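Local coordinates for ABC transporter, solute-binding protein (Staphylococcus aureus, PDB 6LKI) that binds glucose 6-phosphate as the solute-binding lipoprotein of an ABC transporter and carries malonic acid in its ligand pocket here, at residues A[102-107]-A[184-189]; A[131-136]-A[160-165]; A[179-184]-A[200-205]. All coordinates share one frame; numbering follows the deposited sequence.

In the fold
All three contacts lie in the same lobe of the solute-binding protein and meet one mixed sheet. Contact 1 is the buried core: strands 95-107 and 186-190 are joined by backbone hydrogen bonds. Contact 2 lays the end of helix 156-163 on strand 131-134, which pairs with strand 186-190 of contact 1. It is also buried, but works through aromatic and apolar side chains and one water. Contact 3 is partly exposed. It sets the end of helix 172-180 against the start of strand 204-207, another neighbour of strand 95-107. The side chain of Asn107 joins contacts 1 and 3. Contact 1 lies nearest the sugar-phosphate site, and contact 3 lies away from it.

Contact 1 (A[102-107]-A[184-189]); sequences TVIVVN and YYAGLS
Val103 and Ser189 form a hydrogen-bonded antiparallel pair. Val103 N gives a bond to Ser189 O at 3.0 Å, and Ser189 N returns one to Val103 O at 2.9 Å. Val103 N stands above the carbonyl plane of Ser189, while Ser189 N meets Val103 O almost head-on. His145 NE2 also bonds to Ser189 O, which two donors thus grip. Val105 and Gly187 make the next such pair. There Val105 N reaches Gly187 O at 2.8 Å, and the return bond from Gly187 N to Val105 O is more bent, with 146° at the hydrogen. Beyond them the ladder ends with Asn107 N on Tyr185 O. The Asn107 side chain is used elsewhere: OD1 caps the helix that follows, with Leu110 N as partner, and ND2 bonds to Val179 O. Tyr184 O is buried beside Asn107 CB and has no polar partner in the model.

Side chains alternate between the two faces. Ile104 and Leu188 lie side by side on one face, with Ile104 CG1 3.8 Å from Leu188 CD2. Ala186 and Val106 continue that row. On the other face Val105 CG1 sits between the backbone N and the carbonyl carbon (chi1 64°). This brings it over Gly187, 3.4 Å from its O. Ile176 and Val179 of helix 172-180 pack on Val105 from this face. At the far end Thr102 is next to Asn216, and Ser189 is near Thr172; both bind glucose 6-phosphate in a complex of this protein. The ladder is part of the mixed sheet of a type II periplasmic-binding-protein fold and runs up to its ligand site.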
loop_
_atom_site.group_PDB
_atom_site.type_symbol
_atom_site.label_atom_id
_atom_site.label_comp_id
_atom_site.label_asym_id
_atom_site.label_seq_id
_atom_site.Cartn_x
_atom_site.Cartn_y
_atom_site.Cartn_z
ATOM N N THR A 102 -3.156 -7.977 -11.853
ATOM C CA THR A 102 -3.666 -6.913 -12.705
ATOM C C THR A 102 -5.154 -7.138 -12.927
ATOM O O THR A 102 -5.641 -8.271 -12.887
ATOM C CB THR A 102 -2.929 -6.871 -14.045
ATOM O OG1 THR A 102 -3.108 -8.114 -14.737
ATOM C CG2 THR A 102 -1.442 -6.623 -13.832
ATOM N N VAL A 103 -5.892 -6.044 -13.130
ATOM C CA VAL A 103 -7.345 -6.111 -13.193
ATOM C C VAL A 103 -7.875 -5.147 -14.245
ATOM O O VAL A 103 -7.203 -4.198 -14.655
ATOM C CB VAL A 103 -8.020 -5.792 -11.835
ATOM C CG1 VAL A 103 -7.501 -6.699 -10.721
ATOM C CG2 VAL A 103 -7.835 -4.321 -11.481
ATOM N N ILE A 104 -9.098 -5.415 -14.678
ATOM C CA ILE A 104 -9.935 -4.415 -15.325
ATOM C C ILE A 104 -10.793 -3.778 -14.244
ATOM O O ILE A 104 -11.456 -4.482 -13.474
ATOM C CB ILE A 104 -10.810 -5.045 -16.420
ATOM C CG1 ILE A 104 -9.944 -5.632 -17.533
ATOM C CG2 ILE A 104 -11.781 -4.016 -16.984
ATOM C CD1 ILE A 104 -10.712 -6.500 -18.499
ATOM N N VAL A 105 -10.769 -2.453 -14.162
ATOM C CA VAL A 105 -11.632 -1.722 -13.244
ATOM C C VAL A 105 -12.814 -1.179 -14.035
ATOM O O VAL A 105 -12.645 -0.674 -15.151
ATOM C CB VAL A 105 -10.862 -0.607 -12.512
ATOM C CG1 VAL A 105 -10.353 0.448 -13.477
ATOM C CG2 VAL A 105 -11.735 0.019 -11.436
ATOM N N VAL A 106 -14.015 -1.327 -13.482
ATOM C CA VAL A 106 -15.256 -0.980 -14.165
ATOM C C VAL A 106 -16.007 0.038 -13.321
ATOM O O VAL A 106 -16.147 -0.138 -12.105
ATOM C CB VAL A 106 -16.129 -2.222 -14.424
ATOM C CG1 VAL A 106 -17.437 -1.830 -15.096
ATOM C CG2 VAL A 106 -15.373 -3.237 -15.273
ATOM N N ASN A 107 -16.486 1.099 -13.965
ATOM C CA ASN A 107 -17.317 2.093 -13.297
ATOM C C ASN A 107 -18.746 1.567 -13.206
ATOM O O ASN A 107 -19.407 1.377 -14.233
ATOM C CB ASN A 107 -17.272 3.420 -14.054
ATOM C CG ASN A 107 -18.018 4.528 -13.336
ATOM O OD1 ASN A 107 -19.235 4.468 -13.176
ATOM N ND2 ASN A 107 -17.289 5.553 -12.910
ATOM N N TYR A 184 -14.217 7.467 -17.801
ATOM C CA TYR A 184 -14.153 6.273 -18.630
ATOM C C TYR A 184 -15.034 5.186 -18.032
ATOM O O TYR A 184 -15.241 5.133 -16.816
ATOM C CB TYR A 184 -12.713 5.759 -18.770
ATOM C CG TYR A 184 -11.769 6.772 -19.375
ATOM C CD1 TYR A 184 -11.833 7.087 -20.727
ATOM C CD2 TYR A 184 -10.823 7.420 -18.594
ATOM C CE1 TYR A 184 -10.977 8.016 -21.282
ATOM C CE2 TYR A 184 -9.962 8.352 -19.142
ATOM C CZ TYR A 184 -10.043 8.645 -20.486
ATOM O OH TYR A 184 -9.188 9.573 -21.034
ATOM N N TYR A 185 -15.549 4.316 -18.904
ATOM C CA TYR A 185 -16.375 3.204 -18.442
ATOM C C TYR A 185 -15.533 2.136 -17.757
ATOM O O TYR A 185 -15.991 1.490 -16.807
ATOM C CB TYR A 185 -17.140 2.592 -19.615
ATOM C CG TYR A 185 -18.396 3.335 -20.010
ATOM C CD1 TYR A 185 -18.357 4.683 -20.338
ATOM C CD2 TYR A 185 -19.621 2.682 -20.065
ATOM C CE1 TYR A 185 -19.503 5.361 -20.706
ATOM C CE2 TYR A 185 -20.772 3.352 -20.431
ATOM C CZ TYR A 185 -20.708 4.691 -20.749
ATOM O OH TYR A 185 -21.851 5.363 -21.115
ATOM N N ALA A 186 -14.310 1.921 -18.234
ATOM C CA ALA A 186 -13.451 0.878 -17.693
ATOM C C ALA A 186 -11.998 1.239 -17.959
ATOM O O ALA A 186 -11.691 2.122 -18.763
ATOM C CB ALA A 186 -13.792 -0.494 -18.288
ATOM N N GLY A 187 -11.100 0.540 -17.270
ATOM C CA GLY A 187 -9.681 0.802 -17.413
ATOM C C GLY A 187 -8.848 -0.373 -16.959
ATOM O O GLY A 187 -9.311 -1.237 -16.205
ATOM N N LEU A 188 -7.603 -0.396 -17.428
ATOM C CA LEU A 188 -6.647 -1.443 -17.087
ATOM C C LEU A 188 -5.766 -0.957 -15.941
ATOM O O LEU A 188 -5.001 -0.001 -16.106
ATOM C CB LEU A 188 -5.795 -1.822 -18.298
ATOM C CG LEU A 188 -6.523 -2.230 -19.580
ATOM C CD1 LEU A 188 -5.538 -2.831 -20.575
ATOM C CD2 LEU A 188 -7.658 -3.200 -19.285
ATOM N N SER A 189 -5.864 -1.622 -14.795
ATOM C CA SER A 189 -5.198 -1.175 -13.574
ATOM C C SER A 189 -4.662 -2.407 -12.849
ATOM O O SER A 189 -4.389 -3.447 -13.458
ATOM C CB SER A 189 -6.171 -0.343 -12.720
ATOM O OG SER A 189 -5.538 0.178 -11.565
#

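Contact 2 (A[131-136]-A[160-165]); sequences IAYSNP and HQFQNH
The Tyr133 and Phe162 side chains run antiparallel alongside one another where helix 156-163 packs on strand 131-134. Strands 131-134 and 167-169 are parallel neighbours in the sheet, with helices 140-153 and 156-163 between them in the chain, a beta-alpha-beta crossover with two helices. The two ring planes are inclined at 59°, with centroids 5.4 Å apart. Phe162 CE2 comes closest, 3.6 Å from Tyr133 CD1. Phe162 CG is anti to its backbone N (chi1 180°), which carries the ring from the helix to the strand. Ile131 CD1 extends the apolar patch. It touches Phe162 CE1 and meets the His165 ring at its edge, 4.0 Å from CD2.

The Gln163 chain lies roughly perpendicular to Tyr133, and Gln163 CG is 3.2 Å from Tyr133 OH. Beyond CG the extended chain takes the amide past the phenol, and Gln163 NE2 lies 3.8 Å from Pro136 CG. The amide plane is 16° from the Tyr133 ring plane. Met146 of helix 140-153 also lines this corner. The phenol oxygen is well satisfied: Gln168 NE2 bonds to it, and Tyr133 OH donates to a water at 2.8 Å. That water in turn donates to the backbone Gln163 O.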
loop_
_atom_site.group_PDB
_atom_site.type_symbol
_atom_site.label_atom_id
_atom_site.label_comp_id
_atom_site.label_asym_id
_atom_site.label_seq_id
_atom_site.Cartn_x
_atom_site.Cartn_y
_atom_site.Cartn_z
ATOM N N ILE A 131 -12.721 3.744 -22.789
ATOM C CA ILE A 131 -11.929 2.984 -21.833
ATOM C C ILE A 131 -10.487 3.461 -21.940
ATOM O O ILE A 131 -10.092 4.093 -22.920
ATOM C CB ILE A 131 -12.028 1.463 -22.074
ATOM C CG1 ILE A 131 -11.652 1.132 -23.516
ATOM C CG2 ILE A 131 -13.439 0.974 -21.784
ATOM C CD1 ILE A 131 -11.654 -0.352 -23.822
ATOM N N ALA A 132 -9.695 3.153 -20.913
ATOM C CA ALA A 132 -8.358 3.721 -20.813
ATOM C C ALA A 132 -7.360 2.686 -20.314
ATOM O O ALA A 132 -7.718 1.689 -19.682
ATOM C CB ALA A 132 -8.338 4.948 -19.892
ATOM N N TYR A 133 -6.089 2.947 -20.616
ATOM C CA TYR A 133 -4.966 2.172 -20.112
ATOM C C TYR A 133 -3.759 3.099 -20.039
ATOM O O TYR A 133 -3.801 4.240 -20.508
ATOM C CB TYR A 133 -4.675 0.952 -20.994
ATOM C CG TYR A 133 -4.111 1.311 -22.352
ATOM C CD1 TYR A 133 -4.937 1.775 -23.367
ATOM C CD2 TYR A 133 -2.751 1.192 -22.616
ATOM C CE1 TYR A 133 -4.427 2.110 -24.609
ATOM C CE2 TYR A 133 -2.232 1.524 -23.857
ATOM C CZ TYR A 133 -3.076 1.983 -24.847
ATOM O OH TYR A 133 -2.569 2.316 -26.084
ATOM N N SER A 134 -2.677 2.597 -19.452
ATOM C CA SER A 134 -1.460 3.374 -19.265
ATOM C C SER A 134 -0.382 2.938 -20.250
ATOM O O SER A 134 -0.314 1.771 -20.648
ATOM C CB SER A 134 -0.939 3.246 -17.830
ATOM O OG SER A 134 -0.883 1.891 -17.418
ATOM N N ASN A 135 0.465 3.900 -20.632
ATOM C CA ASN A 135 1.545 3.731 -21.601
ATOM C C ASN A 135 2.412 2.523 -21.263
ATOM O O ASN A 135 3.111 2.521 -20.242
ATOM C CB ASN A 135 2.401 4.999 -21.658
ATOM C CG ASN A 135 3.355 5.017 -22.840
ATOM O OD1 ASN A 135 3.626 3.988 -23.458
ATOM N ND2 ASN A 135 3.873 6.199 -23.159
ATOM N N PRO A 136 2.405 1.484 -22.105
ATOM C CA PRO A 136 3.234 0.302 -21.817
ATOM C C PRO A 136 4.726 0.565 -21.919
ATOM O O PRO A 136 5.512 -0.207 -21.357
ATOM C CB PRO A 136 2.775 -0.714 -22.870
ATOM C CG PRO A 136 2.241 0.121 -23.989
ATOM C CD PRO A 136 1.623 1.331 -23.345
ATOM N N HIS A 160 -2.444 -4.069 -31.011
ATOM C CA HIS A 160 -2.719 -2.883 -31.816
ATOM C C HIS A 160 -4.213 -2.605 -31.905
ATOM O O HIS A 160 -4.636 -1.444 -31.872
ATOM C CB HIS A 160 -2.111 -3.044 -33.209
ATOM C CG HIS A 160 -0.616 -3.002 -33.219
ATOM N ND1 HIS A 160 0.142 -3.651 -34.170
ATOM C CD2 HIS A 160 0.264 -2.390 -32.391
ATOM C CE1 HIS A 160 1.423 -3.440 -33.928
ATOM N NE2 HIS A 160 1.525 -2.677 -32.854
ATOM N N GLN A 161 -5.032 -3.655 -32.014
ATOM C CA GLN A 161 -6.476 -3.448 -32.058
ATOM C C GLN A 161 -6.984 -2.847 -30.754
ATOM O O GLN A 161 -7.854 -1.967 -30.768
ATOM C CB GLN A 161 -7.199 -4.758 -32.359
ATOM C CG GLN A 161 -8.709 -4.591 -32.465
ATOM C CD GLN A 161 -9.432 -5.891 -32.754
ATOM O OE1 GLN A 161 -8.821 -6.958 -32.799
ATOM N NE2 GLN A 161 -10.743 -5.806 -32.951
ATOM N N PHE A 162 -6.457 -3.305 -29.617
ATOM C CA PHE A 162 -6.859 -2.710 -28.348
ATOM C C PHE A 162 -6.411 -1.256 -28.259
ATOM O O PHE A 162 -7.162 -0.398 -27.780
ATOM C CB PHE A 162 -6.300 -3.509 -27.171
ATOM C CG PHE A 162 -6.679 -2.942 -25.834
ATOM C CD1 PHE A 162 -7.894 -3.261 -25.254
ATOM C CD2 PHE A 162 -5.833 -2.067 -25.169
ATOM C CE1 PHE A 162 -8.256 -2.729 -24.031
ATOM C CE2 PHE A 162 -6.191 -1.530 -23.947
ATOM C CZ PHE A 162 -7.403 -1.864 -23.377
ATOM N N GLN A 163 -5.193 -0.961 -28.717
ATOM C CA GLN A 163 -4.689 0.406 -28.666
ATOM C C GLN A 163 -5.425 1.332 -29.627
ATOM O O GLN A 163 -5.325 2.556 -29.486
ATOM C CB GLN A 163 -3.188 0.420 -28.957
ATOM C CG GLN A 163 -2.359 -0.319 -27.914
ATOM C CD GLN A 163 -0.870 -0.097 -28.080
ATOM O OE1 GLN A 163 -0.395 0.214 -29.172
ATOM N NE2 GLN A 163 -0.124 -0.257 -26.994
ATOM N N ASN A 164 -6.159 0.785 -30.594
ATOM C CA ASN A 164 -7.041 1.569 -31.447
ATOM C C ASN A 164 -8.463 1.625 -30.909
ATOM O O ASN A 164 -9.356 2.145 -31.586
ATOM C CB ASN A 164 -7.042 1.007 -32.870
ATOM C CG ASN A 164 -5.782 1.356 -33.629
ATOM O OD1 ASN A 164 -5.201 2.421 -33.428
ATOM N ND2 ASN A 164 -5.348 0.456 -34.503
ATOM N N HIS A 165 -8.686 1.107 -29.705
ATOM C CA HIS A 165 -9.987 1.103 -29.058
ATOM C C HIS A 165 -10.000 1.834 -27.726
ATOM O O HIS A 165 -11.033 2.397 -27.361
ATOM C CB HIS A 165 -10.455 -0.345 -28.839
ATOM C CG HIS A 165 -11.938 -0.497 -28.715
ATOM N ND1 HIS A 165 -12.768 -0.633 -29.808
ATOM C CD2 HIS A 165 -12.740 -0.556 -27.625
ATOM C CE1 HIS A 165 -14.017 -0.759 -29.397
ATOM N NE2 HIS A 165 -14.027 -0.717 -28.077
HETATM O O HOH W 1 -4.322 3.878 -27.599
#

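Contact 3 (A[179-184]-A[200-205]); sequences VAKGKY and KGYPVS
The Tyr202 ring turns its edge to the end of helix 172-180. Ala180 O lies near the ring plane at that edge, 3.4 Å from Tyr202 CD2. Lys200 CG is also in the plane, at the rim of the same ring. Trp197 adds an edge-to-face pairing with Tyr202 from outside the two segments. Lys181 runs alongside the ring and points the same way. Its CG lies 3.9 Å from Tyr202 CE2, approaching obliquely. Beyond CG its chain is extended, and NZ at the end forms a salt bridge with Glu177.

Ala180 is the centre of the contact. Its CB fits between Tyr202 and Val204, at 3.7 Å from both Tyr202 CD2 and Val204 CG1. Val204 CG1 is beside its own backbone N and anti to the carbonyl carbon (chi1 -66°), and from there it also reaches Ala180 CA. Pro203 comes to the same carbonyl as the tyrosine, with CD 3.6 Å from Ala180 O.

Both backbones turn here. The helix ends in a Schellman motif, with Gly182 at positive phi (92°) and Gly182 N bonded to Val179 O at 3.1 Å. Across from it Pro203 is the centre of an inverse gamma turn, closed by Val204 N to Tyr202 O at 3.0 Å. Strand 204-207 then joins the sheet beside strand 95-107.

No polar bond links the two segments directly. They meet through methyl groups, a proline ring and an aromatic edge. The C-H groups of Tyr202 and Pro203 facing Ala180 O probably offer this carbonyl a weakly positive surface. The charged end of Lys181 is instead paired with Glu177, one turn back in helix 172-180.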
loop_
_atom_site.group_PDB
_atom_site.type_symbol
_atom_site.label_atom_id
_atom_site.label_comp_id
_atom_site.label_asym_id
_atom_site.label_seq_id
_atom_site.Cartn_x
_atom_site.Cartn_y
_atom_site.Cartn_z
ATOM N N VAL A 179 -11.359 6.512 -14.272
ATOM C CA VAL A 179 -12.456 5.548 -14.273
ATOM C C VAL A 179 -13.354 5.769 -13.061
ATOM O O VAL A 179 -14.585 5.814 -13.178
ATOM C CB VAL A 179 -11.914 4.108 -14.319
ATOM C CG1 VAL A 179 -13.026 3.114 -14.011
ATOM C CG2 VAL A 179 -11.301 3.814 -15.681
ATOM N N ALA A 180 -12.749 5.927 -11.880
ATOM C CA ALA A 180 -13.534 6.102 -10.661
ATOM C C ALA A 180 -14.372 7.373 -10.714
ATOM O O ALA A 180 -15.498 7.404 -10.204
ATOM C CB ALA A 180 -12.617 6.123 -9.439
ATOM N N LYS A 181 -13.846 8.429 -11.326
ATOM C CA LYS A 181 -14.558 9.697 -11.404
ATOM C C LYS A 181 -15.530 9.766 -12.575
ATOM O O LYS A 181 -16.195 10.792 -12.744
ATOM C CB LYS A 181 -13.562 10.859 -11.476
ATOM C CG LYS A 181 -12.865 11.126 -10.147
ATOM C CD LYS A 181 -11.861 12.263 -10.239
ATOM C CE LYS A 181 -11.194 12.501 -8.889
ATOM N NZ LYS A 181 -10.117 13.527 -8.962
ATOM N N GLY A 182 -15.637 8.710 -13.377
ATOM C CA GLY A 182 -16.648 8.642 -14.414
ATOM C C GLY A 182 -16.241 9.155 -15.776
ATOM O O GLY A 182 -17.110 9.317 -16.642
ATOM N N LYS A 183 -14.954 9.423 -15.998
ATOM C CA LYS A 183 -14.506 9.848 -17.320
ATOM C C LYS A 183 -14.436 8.682 -18.299
ATOM O O LYS A 183 -14.585 8.887 -19.510
ATOM C CB LYS A 183 -13.142 10.531 -17.215
ATOM C CG LYS A 183 -12.757 11.358 -18.429
ATOM C CD LYS A 183 -11.481 12.144 -18.172
ATOM C CE LYS A 183 -11.099 12.989 -19.379
ATOM N NZ LYS A 183 -9.819 13.720 -19.164
ATOM N N TYR A 184 -14.217 7.467 -17.801
ATOM C CA TYR A 184 -14.153 6.273 -18.630
ATOM C C TYR A 184 -15.034 5.186 -18.032
ATOM O O TYR A 184 -15.241 5.133 -16.816
ATOM C CB TYR A 184 -12.713 5.759 -18.770
ATOM C CG TYR A 184 -11.769 6.772 -19.375
ATOM C CD1 TYR A 184 -11.833 7.087 -20.727
ATOM C CD2 TYR A 184 -10.823 7.420 -18.594
ATOM C CE1 TYR A 184 -10.977 8.016 -21.282
ATOM C CE2 TYR A 184 -9.962 8.352 -19.142
ATOM C CZ TYR A 184 -10.043 8.645 -20.486
ATOM O OH TYR A 184 -9.188 9.573 -21.034
ATOM N N LYS A 200 -12.585 4.615 -0.774
ATOM C CA LYS A 200 -13.053 5.961 -0.469
ATOM C C LYS A 200 -14.364 6.291 -1.173
ATOM O O LYS A 200 -14.669 7.468 -1.389
ATOM C CB LYS A 200 -11.983 7.005 -0.797
ATOM C CG LYS A 200 -11.110 6.708 -1.995
ATOM C CD LYS A 200 -9.996 7.743 -2.089
ATOM C CE LYS A 200 -9.191 7.598 -3.369
ATOM N NZ LYS A 200 -8.214 8.711 -3.533
ATOM N N GLY A 201 -15.149 5.274 -1.528
ATOM C CA GLY A 201 -16.533 5.462 -1.916
ATOM C C GLY A 201 -16.812 5.537 -3.401
ATOM O O GLY A 201 -17.965 5.769 -3.781
ATOM N N TYR A 202 -15.812 5.336 -4.250
ATOM C CA TYR A 202 -16.036 5.491 -5.679
ATOM C C TYR A 202 -16.698 4.245 -6.268
ATOM O O TYR A 202 -16.511 3.135 -5.762
ATOM C CB TYR A 202 -14.719 5.773 -6.392
ATOM C CG TYR A 202 -14.212 7.175 -6.154
ATOM C CD1 TYR A 202 -13.479 7.485 -5.016
ATOM C CD2 TYR A 202 -14.478 8.194 -7.060
ATOM C CE1 TYR A 202 -13.017 8.767 -4.791
ATOM C CE2 TYR A 202 -14.021 9.480 -6.844
ATOM C CZ TYR A 202 -13.293 9.760 -5.707
ATOM O OH TYR A 202 -12.835 11.038 -5.485
ATOM N N PRO A 203 -17.488 4.406 -7.336
ATOM C CA PRO A 203 -18.238 3.272 -7.916
ATOM C C PRO A 203 -17.405 2.430 -8.880
ATOM O O PRO A 203 -17.545 2.472 -10.103
ATOM C CB PRO A 203 -19.392 3.975 -8.633
ATOM C CG PRO A 203 -18.782 5.256 -9.104
ATOM C CD PRO A 203 -17.791 5.671 -8.033
ATOM N N VAL A 204 -16.506 1.623 -8.324
ATOM C CA VAL A 204 -15.596 0.815 -9.125
ATOM C C VAL A 204 -15.755 -0.653 -8.756
ATOM O O VAL A 204 -15.843 -1.008 -7.575
ATOM C CB VAL A 204 -14.130 1.269 -8.967
ATOM C CG1 VAL A 204 -13.948 2.665 -9.535
ATOM C CG2 VAL A 204 -13.709 1.236 -7.520
ATOM N N SER A 205 -15.805 -1.500 -9.779
ATOM C CA SER A 205 -15.789 -2.946 -9.636
ATOM C C SER A 205 -14.465 -3.483 -10.162
ATOM O O SER A 205 -13.801 -2.855 -10.991
ATOM C CB SER A 205 -16.957 -3.591 -10.391
ATOM O OG SER A 205 -18.202 -3.139 -9.886
#